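Local coordinates for effector protein B, substrate of the Dot/Icm secretion system (Legionella drancourtii, PDB 4JVS) that probably acts as a GTPase-activating protein for a host Rab GTPase through its LepB-type GAP domain, the part of this secreted effector present here, at residues P100-A105 and H110-H115; S119-H124 and S155-M160; Q236-M241 and A247-E252; S242-A247 and G282-G287; E252-P257 and R261-I266. One frame throughout, in Å; residues are numbered along the deposited sequence.

How the interactions relate
Interactions 3, 4 and 5 all use helix 243-253: its first turn meets loop 282-287, its middle meets Leu-238 and Met-241, and its end turns back on helix 261-267. Interactions 3 and 5 share Glu-252, with centres about 10 Å apart. Interaction 1 lies in the N-terminal subdomain yet joins this group, since Ser-242 OG is 2.5 Å from Lys-104 O. Interaction 2, centred about 22 Å from interaction 5, also lies in the N-terminal subdomain, and His-124 NE2 reaches Glu-252 OE1 at 3.0 Å. Interactions 4 and 1 approach the bound GDP, with the side chains of Ala-284 and His-110 about 10 and 11 Å from it.

Interaction 1. Residues P100-A105 and H110-H115; sequences PDASKA and HAYIAH
Ala-111 meets Ala-105 through its methyl group: CB lies 3.7 Å from Ala-105 O, the closest approach between 100-105 and 110-115. Next along the chain, Tyr-112 is turned to the same loop. Its CB is 4.1 Å from Ser-103 O, and its ring atom CD1 is 4.2 Å from Ala-102 CB, which comes to the ring obliquely. Tyr-112 CG stands anti to the backbone N (chi1 175°), and this carries the ring past Ser-103 to the Ala-102 methyl. No hydrogen bond crosses between the segments, and the two sides together bury 165 Å². One shell out, an ST turn shapes the loop: Ser-103 OG accepts from Ala-105 N at 3.0 Å with an N-H...O angle of 159°, fixing the bend just before strand 106-107. That strand pairs antiparallel with 110-111, so the contact lies at the open end of a very short hairpin. Helix 243-253 and its N-cap Ser-242 hold both sides from without: Lys-104 O is hydrogen-bonded to Ser-242 OG, and Tyr-112 O to Gln-245 NE2. The ring of Tyr-141 also meets that of Tyr-112, their planes about 30° apart. The chemistry is thus methyl and methylene carbons beside backbone carbonyls, and a methyl obliquely by the ring, with little directional preference; this is consistent with placement set mainly by the ST turn, the hairpin and the outer hydrogen bonds.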
# COMPACT_ATOMS: atom_id res chain seq x y z
N PRO A 100 15.03 -1.88 13.83
CA PRO A 100 14.54 -1.90 15.21
C PRO A 100 13.79 -0.59 15.36
O PRO A 100 13.80 0.13 14.38
CB PRO A 100 15.81 -1.89 16.03
CG PRO A 100 16.84 -2.38 15.10
CD PRO A 100 16.50 -1.78 13.81
N ASP A 101 13.13 -0.28 16.48
CA ASP A 101 12.99 -1.13 17.68
C ASP A 101 12.61 -2.60 17.51
O ASP A 101 12.93 -3.43 18.38
CB ASP A 101 11.94 -0.49 18.62
CG ASP A 101 12.37 0.88 19.15
OD1 ASP A 101 12.01 1.90 18.53
OD2 ASP A 101 13.06 0.93 20.19
N ALA A 102 11.94 -2.92 16.41
CA ALA A 102 11.28 -4.21 16.22
C ALA A 102 10.30 -4.41 17.37
O ALA A 102 10.50 -5.25 18.25
CB ALA A 102 12.28 -5.36 16.13
N SER A 103 9.26 -3.60 17.36
CA SER A 103 8.10 -3.82 18.20
C SER A 103 7.61 -5.24 17.97
O SER A 103 7.66 -5.74 16.85
CB SER A 103 6.99 -2.84 17.82
OG SER A 103 5.75 -3.25 18.36
N LYS A 104 7.14 -5.89 19.02
CA LYS A 104 6.59 -7.24 18.89
C LYS A 104 5.07 -7.18 18.86
O LYS A 104 4.39 -8.21 18.92
CB LYS A 104 7.06 -8.14 20.03
CG LYS A 104 8.56 -8.35 20.09
CD LYS A 104 8.94 -9.19 21.30
CE LYS A 104 10.39 -9.61 21.26
NZ LYS A 104 10.74 -10.25 19.94
N ALA A 105 4.53 -5.97 18.77
CA ALA A 105 3.08 -5.78 18.70
C ALA A 105 2.65 -5.73 17.24
O ALA A 105 3.48 -5.59 16.35
CB ALA A 105 2.68 -4.52 19.44
N HIS A 110 -0.31 -7.00 11.30
CA HIS A 110 0.82 -7.87 11.17
C HIS A 110 1.84 -7.49 12.16
O HIS A 110 1.97 -6.35 12.51
CB HIS A 110 1.44 -7.72 9.81
CG HIS A 110 0.74 -8.48 8.73
ND1 HIS A 110 1.09 -9.69 8.40
CD2 HIS A 110 -0.28 -8.14 7.91
CE1 HIS A 110 0.33 -10.11 7.42
NE2 HIS A 110 -0.51 -9.16 7.13
N ALA A 111 2.62 -8.43 12.62
CA ALA A 111 3.70 -8.12 13.52
C ALA A 111 5.00 -8.41 12.83
O ALA A 111 5.05 -9.19 11.93
CB ALA A 111 3.57 -8.93 14.78
N TYR A 112 6.04 -7.72 13.20
CA TYR A 112 7.28 -7.92 12.53
C TYR A 112 7.78 -9.25 12.92
O TYR A 112 7.87 -9.56 14.06
CB TYR A 112 8.27 -6.87 12.93
CG TYR A 112 9.61 -7.08 12.36
CD1 TYR A 112 10.60 -7.66 13.09
CD2 TYR A 112 9.90 -6.68 11.11
CE1 TYR A 112 11.83 -7.87 12.57
CE2 TYR A 112 11.12 -6.88 10.59
CZ TYR A 112 12.08 -7.48 11.33
OH TYR A 112 13.31 -7.67 10.78
N ILE A 113 8.11 -10.04 11.93
CA ILE A 113 8.73 -11.30 12.13
C ILE A 113 9.97 -11.18 11.33
O ILE A 113 9.93 -10.83 10.19
CB ILE A 113 7.84 -12.41 11.60
CG1 ILE A 113 6.99 -12.95 12.71
CG2 ILE A 113 8.67 -13.55 11.15
CD1 ILE A 113 5.61 -12.40 12.73
N ALA A 114 11.10 -11.40 11.95
CA ALA A 114 12.37 -11.20 11.24
C ALA A 114 12.64 -12.36 10.31
O ALA A 114 13.52 -12.30 9.45
CB ALA A 114 13.50 -11.04 12.23
N HIS A 115 11.86 -13.42 10.47
CA HIS A 115 12.10 -14.66 9.76
C HIS A 115 11.34 -14.77 8.45
O HIS A 115 11.35 -15.84 7.83
CB HIS A 115 11.74 -15.82 10.68
CG HIS A 115 12.33 -15.69 12.05
ND1 HIS A 115 13.67 -15.87 12.30
CD2 HIS A 115 11.77 -15.38 13.24
CE1 HIS A 115 13.91 -15.69 13.59
NE2 HIS A 115 12.77 -15.39 14.18

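Interaction 2. Residues S119-H124 and S155-M160; sequences SVILRH and SPWAKM
Two helices of the N-terminal GAP subdomain, 118-124 and the first turn of 156-177, run nearly side by side here, with the indole of Trp-157 laid between them. The short axes approach to 11.3 Å and their N-to-C directions differ by 27°, a spacing that the large ring spans. Trp-157 CG is anti to the backbone N (chi1 174°), which sends the indole outward to the other helix, where the far rim of its six-membered ring touches two successive residues. Trp-157 CH2 reaches the backbone N of Leu-122 at 3.4 Å. Leu-122 CB is 3.5 Å from CZ3 of Trp-157, while Leu-122 CD1 sits over one face in a CH-pi contact, 4.2 Å from the centroid of the six-membered ring and 22° off its normal. Ile-121 adds its CG2 branch, 3.7 Å from Trp-157 CH2 and oblique to the ring. The second Leu-122 methyl, CD2, meets Met-160 CB at 3.8 Å, the two side chains crossing at about a right angle. Ser-155 is the N-cap of the second helix: its OG accepts from Ala-158 N at 3.3 Å, capping the turn that carries Trp-157. Phe-95 meets the indole edge-to-face, and Met-160 also packs on helix 60-80. All four touching residues are buried, and the near-parallel interface, without hydrogen bonds and mainly apolar, is that of a helical-bundle core, with one broad aromatic bridging a wide helix pair.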
# COMPACT_ATOMS: atom_id res chain seq x y z
N SER A 119 10.93 -13.38 -0.76
CA SER A 119 9.90 -13.55 -1.78
C SER A 119 8.47 -13.45 -1.23
O SER A 119 7.53 -13.12 -1.96
CB SER A 119 10.08 -14.88 -2.51
OG SER A 119 11.09 -14.78 -3.50
N VAL A 120 8.29 -13.76 0.04
CA VAL A 120 6.97 -13.60 0.66
C VAL A 120 6.68 -12.10 0.90
O VAL A 120 5.59 -11.60 0.59
CB VAL A 120 6.88 -14.38 1.96
CG1 VAL A 120 5.46 -14.41 2.44
CG2 VAL A 120 7.40 -15.79 1.75
N ILE A 121 7.66 -11.41 1.45
CA ILE A 121 7.60 -9.97 1.61
C ILE A 121 7.29 -9.33 0.25
O ILE A 121 6.33 -8.56 0.12
CB ILE A 121 8.91 -9.43 2.20
CG1 ILE A 121 9.15 -10.04 3.59
CG2 ILE A 121 8.89 -7.91 2.29
CD1 ILE A 121 10.57 -9.92 4.12
N LEU A 122 8.09 -9.68 -0.76
CA LEU A 122 7.88 -9.18 -2.12
C LEU A 122 6.45 -9.39 -2.62
O LEU A 122 5.81 -8.46 -3.11
CB LEU A 122 8.84 -9.83 -3.09
CG LEU A 122 8.72 -9.33 -4.53
CD1 LEU A 122 9.09 -7.85 -4.57
CD2 LEU A 122 9.57 -10.17 -5.50
N ARG A 123 5.92 -10.57 -2.44
CA ARG A 123 4.55 -10.83 -2.76
C ARG A 123 3.58 -10.03 -1.96
O ARG A 123 2.56 -9.65 -2.44
CB ARG A 123 4.25 -12.28 -2.50
CG ARG A 123 4.61 -13.21 -3.56
CD ARG A 123 4.39 -14.56 -3.02
NE ARG A 123 4.78 -15.64 -3.90
CZ ARG A 123 5.77 -16.48 -3.66
NH1 ARG A 123 6.03 -17.45 -4.50
NH2 ARG A 123 6.51 -16.36 -2.60
N HIS A 124 3.89 -9.81 -0.71
CA HIS A 124 2.98 -9.08 0.17
C HIS A 124 2.83 -7.62 -0.21
O HIS A 124 1.72 -7.08 -0.20
CB HIS A 124 3.43 -9.19 1.62
CG HIS A 124 2.88 -10.38 2.33
ND1 HIS A 124 1.72 -11.01 1.94
CD2 HIS A 124 3.33 -11.06 3.41
CE1 HIS A 124 1.48 -12.03 2.74
NE2 HIS A 124 2.44 -12.09 3.64
N SER A 155 19.75 -3.19 -6.56
CA SER A 155 19.63 -4.53 -6.01
C SER A 155 18.55 -5.32 -6.74
O SER A 155 17.60 -4.73 -7.27
CB SER A 155 19.27 -4.45 -4.53
OG SER A 155 18.17 -3.58 -4.34
N PRO A 156 18.70 -6.65 -6.76
CA PRO A 156 17.68 -7.50 -7.37
C PRO A 156 16.32 -7.16 -6.78
O PRO A 156 15.37 -7.00 -7.54
CB PRO A 156 18.11 -8.91 -6.96
CG PRO A 156 19.57 -8.79 -6.74
CD PRO A 156 19.76 -7.45 -6.13
N TRP A 157 16.26 -7.01 -5.46
CA TRP A 157 15.04 -6.60 -4.76
C TRP A 157 14.42 -5.35 -5.36
O TRP A 157 13.22 -5.33 -5.67
CB TRP A 157 15.30 -6.33 -3.27
CG TRP A 157 14.11 -5.78 -2.58
CD1 TRP A 157 13.84 -4.47 -2.33
CD2 TRP A 157 12.99 -6.53 -2.08
NE1 TRP A 157 12.62 -4.35 -1.69
CE2 TRP A 157 12.08 -5.60 -1.52
CE3 TRP A 157 12.67 -7.89 -2.04
CZ2 TRP A 157 10.88 -5.99 -0.94
CZ3 TRP A 157 11.49 -8.27 -1.46
CH2 TRP A 157 10.60 -7.33 -0.92
N ALA A 158 15.22 -4.31 -5.54
CA ALA A 158 14.73 -3.06 -6.07
C ALA A 158 14.18 -3.24 -7.48
O ALA A 158 13.23 -2.56 -7.87
CB ALA A 158 15.81 -2.00 -6.06
N LYS A 159 14.78 -4.16 -8.24
CA LYS A 159 14.34 -4.41 -9.61
C LYS A 159 13.01 -5.15 -9.66
O LYS A 159 12.15 -4.85 -10.49
CB LYS A 159 15.42 -5.15 -10.40
CG LYS A 159 16.61 -4.26 -10.76
CD LYS A 159 17.79 -5.02 -11.36
CE LYS A 159 18.98 -4.11 -11.61
NZ LYS A 159 20.12 -4.85 -12.23
N MET A 160 12.84 -6.12 -8.75
CA MET A 160 11.64 -6.93 -8.67
C MET A 160 10.47 -6.09 -8.21
O MET A 160 9.36 -6.19 -8.74
CB MET A 160 11.83 -8.06 -7.67
CG MET A 160 12.99 -8.97 -7.99
SD MET A 160 12.72 -9.90 -9.50
CE MET A 160 14.42 -10.33 -9.89

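Interaction 3. Residues Q236-M241 and A247-E252; sequences QTLNAM and ATICFE
No flat group takes part where Leu-238 and Met-241 meet Ile-249, so there is neither a ring face nor a ring edge to assign between 236-241 and 247-252; the imidazole of His-115 borders the contact, touching both Thr-237 and Met-241. The contact itself gathers on one methyl. Ile-249 CD1 is 3.7 Å from Met-241 SD and 4.1 Å from Leu-238 CD1, and no other atom of Ile-249 comes as near to 236-241. The isoleucine reaches that point with CG1 beside the backbone N and an extended second torsion (chi2 175°), which puts CD1 at the end of a straight arm. Methionine crosses this arm at about a right angle and presents its sulfur, whereas the leucine offers a single branch tip. Only 78 Å² is buried and the nearest CA pair, Met-241 and Ala-247, is 9.9 Å apart, so side-chain ends alone bridge the two backbones. All three residues are buried, and nothing polar crosses between the segments. Around them, Ile-266 of helix 261-267 packs on both Leu-238 and Ile-249, with Leu-262 also against Ile-249, so that short helix 235-238, helix 243-253 and helix 261-267 converge on one apolar junction of the C-terminal subdomain.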
# COMPACT_ATOMS: atom_id res chain seq x y z
N GLN A 236 13.79 -21.83 20.93
CA GLN A 236 14.11 -20.78 21.82
C GLN A 236 13.74 -19.44 21.25
O GLN A 236 13.35 -18.55 21.95
CB GLN A 236 15.59 -20.84 22.09
CG GLN A 236 16.03 -20.63 23.49
CD GLN A 236 17.26 -19.80 23.52
OE1 GLN A 236 18.34 -20.28 23.86
NE2 GLN A 236 17.13 -18.55 23.15
N THR A 237 13.92 -19.26 19.96
CA THR A 237 13.57 -18.00 19.35
C THR A 237 12.10 -17.80 19.35
O THR A 237 11.59 -16.72 19.43
CB THR A 237 14.04 -17.89 17.91
OG1 THR A 237 15.46 -17.81 17.89
CG2 THR A 237 13.48 -16.66 17.30
N LEU A 238 11.43 -18.90 19.17
CA LEU A 238 9.98 -18.94 19.05
C LEU A 238 9.26 -18.75 20.39
O LEU A 238 8.15 -18.23 20.43
CB LEU A 238 9.56 -20.25 18.39
CG LEU A 238 8.13 -20.43 17.86
CD1 LEU A 238 7.79 -19.40 16.80
CD2 LEU A 238 7.99 -21.83 17.31
N ASN A 239 9.89 -19.17 21.49
CA ASN A 239 9.31 -19.00 22.83
C ASN A 239 9.55 -17.60 23.38
O ASN A 239 9.07 -17.26 24.46
CB ASN A 239 9.85 -20.04 23.82
CG ASN A 239 9.36 -21.44 23.51
OD1 ASN A 239 10.16 -22.33 23.22
ND2 ASN A 239 8.05 -21.65 23.56
N ALA A 240 10.28 -16.80 22.61
CA ALA A 240 10.54 -15.41 22.96
C ALA A 240 9.54 -14.47 22.29
O ALA A 240 9.47 -13.27 22.59
CB ALA A 240 11.98 -15.03 22.58
N MET A 241 8.76 -15.02 21.36
CA MET A 241 7.84 -14.21 20.58
C MET A 241 6.60 -13.76 21.36
O MET A 241 6.15 -14.44 22.28
CB MET A 241 7.44 -14.96 19.31
CG MET A 241 8.64 -15.28 18.45
SD MET A 241 8.19 -15.53 16.73
CE MET A 241 9.63 -14.82 15.92
N ALA A 247 0.62 -15.24 16.38
CA ALA A 247 -0.61 -15.22 15.60
C ALA A 247 -0.35 -14.80 14.15
O ALA A 247 -0.96 -15.35 13.23
CB ALA A 247 -1.62 -14.27 16.23
N THR A 248 0.53 -13.82 13.97
CA THR A 248 0.98 -13.43 12.64
C THR A 248 1.52 -14.63 11.87
O THR A 248 1.22 -14.80 10.68
CB THR A 248 2.05 -12.33 12.72
OG1 THR A 248 1.48 -11.16 13.31
CG2 THR A 248 2.56 -11.96 11.32
N ILE A 249 2.31 -15.46 12.55
CA ILE A 249 2.88 -16.66 11.93
C ILE A 249 1.79 -17.66 11.56
O ILE A 249 1.73 -18.15 10.43
CB ILE A 249 3.95 -17.33 12.84
CG1 ILE A 249 5.19 -16.44 12.96
CG2 ILE A 249 4.34 -18.68 12.29
CD1 ILE A 249 6.25 -16.94 13.93
N CYS A 250 0.90 -17.95 12.51
CA CYS A 250 -0.21 -18.86 12.27
C CYS A 250 -1.08 -18.44 11.08
O CYS A 250 -1.39 -19.25 10.20
CB CYS A 250 -1.07 -18.97 13.52
SG CYS A 250 -0.27 -19.88 14.81
N PHE A 251 -1.47 -17.16 11.06
CA PHE A 251 -2.28 -16.62 9.97
C PHE A 251 -1.59 -16.78 8.63
O PHE A 251 -2.24 -16.96 7.60
CB PHE A 251 -2.60 -15.16 10.22
CG PHE A 251 -3.67 -14.94 11.23
CD1 PHE A 251 -4.71 -15.84 11.36
CD2 PHE A 251 -3.64 -13.83 12.05
CE1 PHE A 251 -5.70 -15.63 12.29
CE2 PHE A 251 -4.63 -13.62 12.98
CZ PHE A 251 -5.66 -14.53 13.10
N GLU A 252 -0.26 -16.70 8.66
CA GLU A 252 0.54 -16.78 7.45
C GLU A 252 0.61 -18.22 6.96
O GLU A 252 0.45 -18.49 5.77
CB GLU A 252 1.94 -16.22 7.71
CG GLU A 252 2.78 -15.97 6.47
CD GLU A 252 2.16 -14.97 5.52
OE1 GLU A 252 1.78 -13.85 5.96
OE2 GLU A 252 2.04 -15.31 4.32

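Interaction 4. Residues S242-A247 and G282-G287; sequences SGDQLA and GDAFMG
The closer-packed part of this contact is the meeting of Phe-285 with Ala-247 and Asp-244: ring atom CZ lies 3.7 Å from the Ala-247 methyl CB, which approaches obliquely. Phe-285 CG is beside its backbone N (chi1 -50°), and the ring consequently extends from loop 282-287 to the first turns of helix 243-253. Ala-284, the residue before it, folds its own CB over one ring face, 4.0 Å above the plane and toward the rim. The carboxylate of Asp-244 belongs to this packed part: its OD1 also comes obliquely, 3.8 Å from Phe-285 CE2, with the two planes 83° apart. That oxygen is engaged by Ser-279 OG, and OD2 accepts from the backbone N of Ala-106, so both carboxylate oxygens are satisfied and the group is held where it borders the aromatic ring. The looser side is the margin between Asp-244 OD2 and Ala-284 CB, 4.3 Å apart, where both residues are partly exposed; no hydrogen bond links the segments. The helix start is independently secured by a capping box: Gln-245 N donates to Ser-242 OG at 2.9 Å, nearly straight at 170°, and Ser-242 N returns a bond of 3.1 Å to a lone pair of Gln-245 OE1. Beyond the loop, Gly-287 makes backbone hydrogen bonds to the second protein chain of the assembly. Phe-285 meets Phe-251 edge-to-face farther along helix 243-253, so the loop between helices 271-280 and 292-306 lies along that helix, while Leu-246 packs on helix 271-280.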
# COMPACT_ATOMS: atom_id res chain seq x y z
N SER A 242 6.06 -12.60 20.99
CA SER A 242 4.81 -12.14 21.57
C SER A 242 3.66 -12.93 20.98
O SER A 242 3.85 -13.69 20.03
CB SER A 242 4.59 -10.66 21.25
OG SER A 242 4.09 -10.50 19.93
N GLY A 243 2.47 -12.75 21.54
CA GLY A 243 1.28 -13.42 21.04
C GLY A 243 0.99 -12.93 19.65
O GLY A 243 0.67 -13.70 18.75
N ASP A 244 1.11 -11.62 19.47
CA ASP A 244 0.89 -11.00 18.17
C ASP A 244 1.83 -11.56 17.09
O ASP A 244 1.40 -11.83 15.97
CB ASP A 244 1.05 -9.49 18.26
CG ASP A 244 -0.19 -8.80 18.80
OD1 ASP A 244 -1.15 -9.50 19.18
OD2 ASP A 244 -0.18 -7.55 18.86
N GLN A 245 3.11 -11.71 17.43
CA GLN A 245 4.08 -12.30 16.53
C GLN A 245 3.67 -13.74 16.17
O GLN A 245 3.73 -14.16 15.00
CB GLN A 245 5.49 -12.28 17.15
CG GLN A 245 6.37 -11.11 16.74
CD GLN A 245 7.66 -11.01 17.56
OE1 GLN A 245 7.76 -11.54 18.66
NE2 GLN A 245 8.66 -10.32 17.01
N LEU A 246 3.22 -14.48 17.18
CA LEU A 246 2.88 -15.89 16.99
C LEU A 246 1.64 -16.06 16.11
O LEU A 246 1.61 -16.90 15.22
CB LEU A 246 2.70 -16.58 18.34
CG LEU A 246 3.93 -16.86 19.21
CD1 LEU A 246 3.51 -17.25 20.61
CD2 LEU A 246 4.78 -17.95 18.61
N ALA A 247 0.62 -15.24 16.38
CA ALA A 247 -0.61 -15.22 15.60
C ALA A 247 -0.35 -14.80 14.15
O ALA A 247 -0.96 -15.35 13.23
CB ALA A 247 -1.62 -14.27 16.23
N GLY A 282 -8.02 -10.64 20.53
CA GLY A 282 -7.73 -9.23 20.66
C GLY A 282 -8.47 -8.44 19.60
O GLY A 282 -9.53 -8.87 19.14
N ASP A 283 -7.87 -7.36 19.14
CA ASP A 283 -8.49 -6.43 18.23
C ASP A 283 -7.51 -6.05 17.16
O ASP A 283 -7.81 -5.28 16.29
CB ASP A 283 -8.84 -5.17 18.98
CG ASP A 283 -9.97 -5.35 19.95
OD1 ASP A 283 -11.00 -5.91 19.54
OD2 ASP A 283 -9.82 -4.94 21.11
N ALA A 284 -6.31 -6.57 17.27
CA ALA A 284 -5.23 -6.19 16.39
C ALA A 284 -5.37 -6.79 15.01
O ALA A 284 -4.72 -6.35 14.07
CB ALA A 284 -3.88 -6.57 16.99
N PHE A 285 -6.22 -7.81 14.88
CA PHE A 285 -6.39 -8.50 13.61
C PHE A 285 -7.80 -8.32 13.03
O PHE A 285 -8.15 -8.93 12.03
CB PHE A 285 -6.04 -9.99 13.75
CG PHE A 285 -4.72 -10.23 14.41
CD1 PHE A 285 -3.55 -10.22 13.68
CD2 PHE A 285 -4.65 -10.43 15.78
CE1 PHE A 285 -2.33 -10.43 14.29
CE2 PHE A 285 -3.43 -10.63 16.40
CZ PHE A 285 -2.27 -10.63 15.66
N MET A 286 -8.58 -7.46 13.66
CA MET A 286 -9.96 -7.20 13.27
C MET A 286 -10.05 -6.88 11.78
O MET A 286 -10.81 -7.50 11.03
CB MET A 286 -10.51 -6.02 14.07
CG MET A 286 -12.00 -5.80 13.95
SD MET A 286 -12.88 -6.84 15.14
CE MET A 286 -12.25 -6.17 16.68
N GLY A 287 -9.22 -5.94 11.36
CA GLY A 287 -9.27 -5.39 10.03
C GLY A 287 -8.69 -6.19 8.91
O GLY A 287 -8.71 -5.76 7.81

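Interaction 5. Residues E252-P257 and R261-I266; sequences EELNAP and RLIMRI
Torsions fold the side chain of Glu-253 and stretch that of Ile-263 where the two residues meet. The glutamate has CG beside the backbone N (chi1 -67°) and bends again at chi2 (-59°), a folded shape that lays OE2 3.8 Å from Leu-262 CD2, van der Waals packing of a carboxylate oxygen on a methyl; its OE1 is hydrogen-bonded to Ser-260 OG just ahead of the second helix. The isoleucine carries CG1 anti to its N (chi1 -163°) and is extended again at chi2, so CD1 reaches Leu-254 CD1 at 3.7 Å, the side chains crossing at about a right angle. Backbone placement, with CA atoms of Glu-253 and Ile-263 6.3 Å apart, sets Glu-253 CB 3.7 Å from Ile-263 CB, and the two chains slide past one another in opposite directions. A type I turn from Glu-253 to Ala-256, closed by Ala-256 N to Glu-253 O at 2.9 Å, starts the reversal. Asn-255 ND2 also grips Glu-252 OE2 at 3.1 Å, arriving from above the carboxylate plane. This reversal, a type I turn followed by a short loop, sets the end of helix 243-253 against helix 261-267; Leu-254 continues to Ile-299 and Trp-302 of helix 292-306, and Leu-262 to Phe-230 and helix 235-238.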
# COMPACT_ATOMS: atom_id res chain seq x y z
N GLU A 252 -0.26 -16.70 8.66
CA GLU A 252 0.54 -16.78 7.45
C GLU A 252 0.61 -18.22 6.96
O GLU A 252 0.45 -18.49 5.77
CB GLU A 252 1.94 -16.22 7.71
CG GLU A 252 2.78 -15.97 6.47
CD GLU A 252 2.16 -14.97 5.52
OE1 GLU A 252 1.78 -13.85 5.96
OE2 GLU A 252 2.04 -15.31 4.32
N GLU A 253 0.83 -19.14 7.89
CA GLU A 253 0.98 -20.56 7.58
C GLU A 253 -0.28 -21.16 6.94
O GLU A 253 -0.19 -22.05 6.10
CB GLU A 253 1.38 -21.34 8.84
CG GLU A 253 2.79 -21.00 9.35
CD GLU A 253 3.86 -21.29 8.32
OE1 GLU A 253 3.78 -22.34 7.65
OE2 GLU A 253 4.79 -20.47 8.16
N LEU A 254 -1.45 -20.65 7.31
CA LEU A 254 -2.72 -21.09 6.72
C LEU A 254 -2.85 -20.82 5.21
O LEU A 254 -3.70 -21.41 4.54
CB LEU A 254 -3.90 -20.49 7.49
CG LEU A 254 -4.63 -21.45 8.43
CD1 LEU A 254 -3.69 -22.52 8.94
CD2 LEU A 254 -5.23 -20.71 9.60
N ASN A 255 -2.01 -19.93 4.69
CA ASN A 255 -1.93 -19.70 3.25
C ASN A 255 -1.35 -20.91 2.49
O ASN A 255 -1.44 -20.99 1.26
CB ASN A 255 -1.08 -18.46 2.96
CG ASN A 255 -1.71 -17.19 3.50
OD1 ASN A 255 -2.93 -17.06 3.54
ND2 ASN A 255 -0.88 -16.24 3.90
N ALA A 256 -0.75 -21.83 3.24
CA ALA A 256 -0.15 -23.03 2.66
C ALA A 256 -1.16 -24.19 2.66
O ALA A 256 -1.94 -24.34 3.60
CB ALA A 256 1.12 -23.42 3.42
N PRO A 257 -1.11 -25.03 1.61
CA PRO A 257 -2.11 -26.08 1.39
C PRO A 257 -1.98 -27.26 2.36
O PRO A 257 -2.89 -28.08 2.45
CB PRO A 257 -1.80 -26.55 -0.03
CG PRO A 257 -0.31 -26.36 -0.16
CD PRO A 257 -0.01 -25.11 0.63
N ARG A 261 5.29 -27.60 9.81
CA ARG A 261 6.00 -27.96 11.02
C ARG A 261 5.99 -26.77 11.97
O ARG A 261 5.86 -26.94 13.18
CB ARG A 261 7.43 -28.39 10.69
CG ARG A 261 7.80 -29.76 11.23
CD ARG A 261 9.23 -30.13 10.92
NE ARG A 261 9.38 -30.69 9.57
CZ ARG A 261 10.53 -31.14 9.09
NH1 ARG A 261 11.63 -31.11 9.84
NH2 ARG A 261 10.59 -31.63 7.85
N LEU A 262 6.13 -25.57 11.43
CA LEU A 262 6.14 -24.36 12.24
C LEU A 262 4.80 -24.12 12.94
O LEU A 262 4.76 -23.90 14.15
CB LEU A 262 6.54 -23.13 11.42
CG LEU A 262 6.57 -21.76 12.09
CD1 LEU A 262 7.35 -21.78 13.38
CD2 LEU A 262 7.19 -20.74 11.14
N ILE A 263 3.70 -24.14 12.19
CA ILE A 263 2.41 -23.86 12.80
C ILE A 263 1.99 -24.96 13.76
O ILE A 263 1.27 -24.70 14.73
CB ILE A 263 1.30 -23.65 11.75
CG1 ILE A 263 0.10 -22.96 12.41
CG2 ILE A 263 0.91 -24.97 11.10
CD1 ILE A 263 -1.18 -23.06 11.62
N MET A 264 2.38 -26.18 13.49
CA MET A 264 2.15 -27.29 14.38
C MET A 264 2.95 -27.16 15.65
O MET A 264 2.52 -27.53 16.71
CB MET A 264 2.45 -28.59 13.67
CG MET A 264 1.25 -29.23 13.00
SD MET A 264 -0.27 -28.61 13.65
CE MET A 264 -1.34 -28.96 12.31
N ARG A 265 4.14 -26.63 15.52
CA ARG A 265 5.01 -26.40 16.64
C ARG A 265 4.39 -25.45 17.62
O ARG A 265 4.52 -25.59 18.79
CB ARG A 265 6.28 -25.77 16.12
CG ARG A 265 7.52 -26.19 16.85
CD ARG A 265 8.64 -26.45 15.90
NE ARG A 265 9.50 -25.31 15.89
CZ ARG A 265 10.24 -24.94 14.87
NH1 ARG A 265 10.97 -23.85 14.97
NH2 ARG A 265 10.24 -25.65 13.76
N ILE A 266 3.75 -24.45 17.09
CA ILE A 266 3.14 -23.38 17.86
C ILE A 266 1.84 -23.83 18.52
O ILE A 266 1.62 -23.57 19.70
CB ILE A 266 2.85 -22.17 16.94
CG1 ILE A 266 4.17 -21.51 16.53
CG2 ILE A 266 1.92 -21.19 17.62
CD1 ILE A 266 4.04 -20.59 15.33